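Local coordinates for hypothetical protein ebhA (Staphylococcus aureus, PDB 2DGJ), which probably serves as a cell wall-associated adhesin that binds extracellular matrix, this fragment being a rod-like string of three-helix bundles, at residues 211-216 with 243-248. Sequence-based numbering, arbitrary orientation.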
loop_
_atom_site.group_PDB
_atom_site.type_symbol
_atom_site.label_atom_id
_atom_site.label_comp_id
_atom_site.label_asym_id
_atom_site.label_seq_id
_atom_site.Cartn_x
_atom_site.Cartn_y
_atom_site.Cartn_z
ATOM N N THR A 211 18.701 -34.042 -49.983
ATOM C CA THR A 211 18.422 -33.743 -51.383
ATOM C C THR A 211 19.715 -33.506 -52.150
ATOM O O THR A 211 19.886 -33.987 -53.266
ATOM C CB THR A 211 17.525 -32.496 -51.522
ATOM O OG1 THR A 211 16.209 -32.804 -51.050
ATOM C CG2 THR A 211 17.442 -32.053 -52.971
ATOM N N ASN A 212 20.629 -32.764 -51.543
ATOM C CA ASN A 212 21.905 -32.483 -52.184
ATOM C C ASN A 212 22.766 -33.739 -52.278
ATOM O O ASN A 212 23.526 -33.907 -53.228
ATOM C CB ASN A 212 22.660 -31.388 -51.425
ATOM C CG ASN A 212 21.987 -30.033 -51.531
ATOM O OD1 ASN A 212 21.320 -29.734 -52.526
ATOM N ND2 ASN A 212 22.172 -29.201 -50.512
ATOM N N THR A 213 22.649 -34.617 -51.287
ATOM C CA THR A 213 23.421 -35.853 -51.296
ATOM C C THR A 213 22.895 -36.783 -52.382
ATOM O O THR A 213 23.675 -37.397 -53.108
ATOM C CB THR A 213 23.358 -36.575 -49.929
ATOM O OG1 THR A 213 22.015 -36.547 -49.439
ATOM C CG2 THR A 213 24.266 -35.902 -48.922
ATOM N N ILE A 214 21.574 -36.880 -52.502
ATOM C CA ILE A 214 20.974 -37.732 -53.523
ATOM C C ILE A 214 21.380 -37.261 -54.920
ATOM O O ILE A 214 21.749 -38.070 -55.776
ATOM C CB ILE A 214 19.428 -37.727 -53.420
ATOM C CG1 ILE A 214 18.985 -38.571 -52.222
ATOM C CG2 ILE A 214 18.814 -38.270 -54.703
ATOM C CD1 ILE A 214 17.479 -38.653 -52.029
ATOM N N ASN A 215 21.307 -35.953 -55.142
ATOM C CA ASN A 215 21.659 -35.381 -56.438
ATOM C C ASN A 215 23.072 -35.747 -56.867
ATOM O O ASN A 215 23.348 -35.872 -58.063
ATOM C CB ASN A 215 21.531 -33.854 -56.404
ATOM C CG ASN A 215 20.254 -33.359 -57.062
ATOM O OD1 ASN A 215 19.952 -33.714 -58.203
ATOM N ND2 ASN A 215 19.505 -32.524 -56.351
ATOM N N GLY A 216 23.959 -35.921 -55.889
ATOM C CA GLY A 216 25.343 -36.239 -56.188
ATOM C C GLY A 216 25.741 -37.702 -56.206
ATOM O O GLY A 216 26.920 -38.014 -56.375
ATOM N N GLY A 243 15.475 -42.155 -44.299
ATOM C CA GLY A 243 15.124 -43.475 -44.790
ATOM C C GLY A 243 15.190 -43.468 -46.305
ATOM O O GLY A 243 15.624 -44.438 -46.928
ATOM N N VAL A 244 14.754 -42.360 -46.893
ATOM C CA VAL A 244 14.766 -42.191 -48.341
ATOM C C VAL A 244 16.207 -42.079 -48.823
ATOM O O VAL A 244 16.585 -42.699 -49.816
ATOM C CB VAL A 244 14.008 -40.921 -48.763
ATOM C CG1 VAL A 244 14.101 -40.725 -50.276
ATOM C CG2 VAL A 244 12.558 -41.019 -48.318
ATOM N N LYS A 245 17.004 -41.285 -48.115
ATOM C CA LYS A 245 18.404 -41.103 -48.478
ATOM C C LYS A 245 19.116 -42.455 -48.494
ATOM O O LYS A 245 19.830 -42.778 -49.445
ATOM C CB LYS A 245 19.095 -40.163 -47.488
ATOM C CG LYS A 245 20.440 -39.642 -47.973
ATOM C CD LYS A 245 21.598 -40.142 -47.127
ATOM C CE LYS A 245 21.591 -39.519 -45.734
ATOM N NZ LYS A 245 22.776 -39.943 -44.934
ATOM N N ASP A 246 18.916 -43.245 -47.441
ATOM C CA ASP A 246 19.546 -44.558 -47.359
ATOM C C ASP A 246 19.102 -45.428 -48.522
ATOM O O ASP A 246 19.898 -46.157 -49.110
ATOM C CB ASP A 246 19.195 -45.254 -46.040
ATOM C CG ASP A 246 19.831 -44.578 -44.839
ATOM O OD1 ASP A 246 20.985 -44.119 -44.963
ATOM O OD2 ASP A 246 19.187 -44.520 -43.769
ATOM N N LYS A 247 17.817 -45.348 -48.857
ATOM C CA LYS A 247 17.278 -46.137 -49.952
ATOM C C LYS A 247 18.001 -45.751 -51.230
ATOM O O LYS A 247 18.197 -46.579 -52.114
ATOM C CB LYS A 247 15.771 -45.896 -50.102
ATOM C CG LYS A 247 15.103 -46.694 -51.216
ATOM C CD LYS A 247 13.585 -46.702 -51.058
ATOM C CE LYS A 247 13.004 -45.294 -51.075
ATOM N NZ LYS A 247 11.533 -45.314 -50.853
ATOM N N GLY A 248 18.407 -44.488 -51.309
ATOM C CA GLY A 248 19.112 -44.008 -52.482
ATOM C C GLY A 248 20.545 -44.496 -52.549
ATOM O O GLY A 248 21.079 -44.718 -53.639
#
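I214 and K245 lie level with each other where the C-terminal turn of helix 199-215 runs beside helix 238-250, their CA atoms 6.6 Å apart; the two short axes lie nearly parallel, at 10°, with a closest approach of 10.0 Å. I214 supplies the apolar reach. With CD1 anti to CA (chi2 -179°), the CG1-CD1 branch is extended and carries the methyl toward the second helix: CD1 stands 4.3 Å from V244 CG1 and 4.4 Å from K245 CA, so the methyl meets both a side chain and the backbone flank of that helix. Helix 222-234 covers the inner side of this pair, where L228 touches I214, while Q231 and V232 touch V244. Further out, T213 and K245 cross at about a right angle. T213 OG1 comes within 3.8 Å of K245 CG, a van der Waals approach to the aliphatic root of the lysine; the hydroxyl itself is hydrogen-bonded within its own helix, to the carbonyl oxygen of A210, with S209 O also in bonding range and sharing it. The lysine chain bends at its second and third torsions, and its CG, rather than its ammonium group, makes the approach to the threonine. These contacts join the first and third helices of a three-helix bundle in the GA module, with the intervening helix completing the buried side. No hydrogen bond or salt bridge links the two segments, and just 145 Å² is buried between them, which implies a light helix contact held by dispersion, chiefly between methyl and methylene groups.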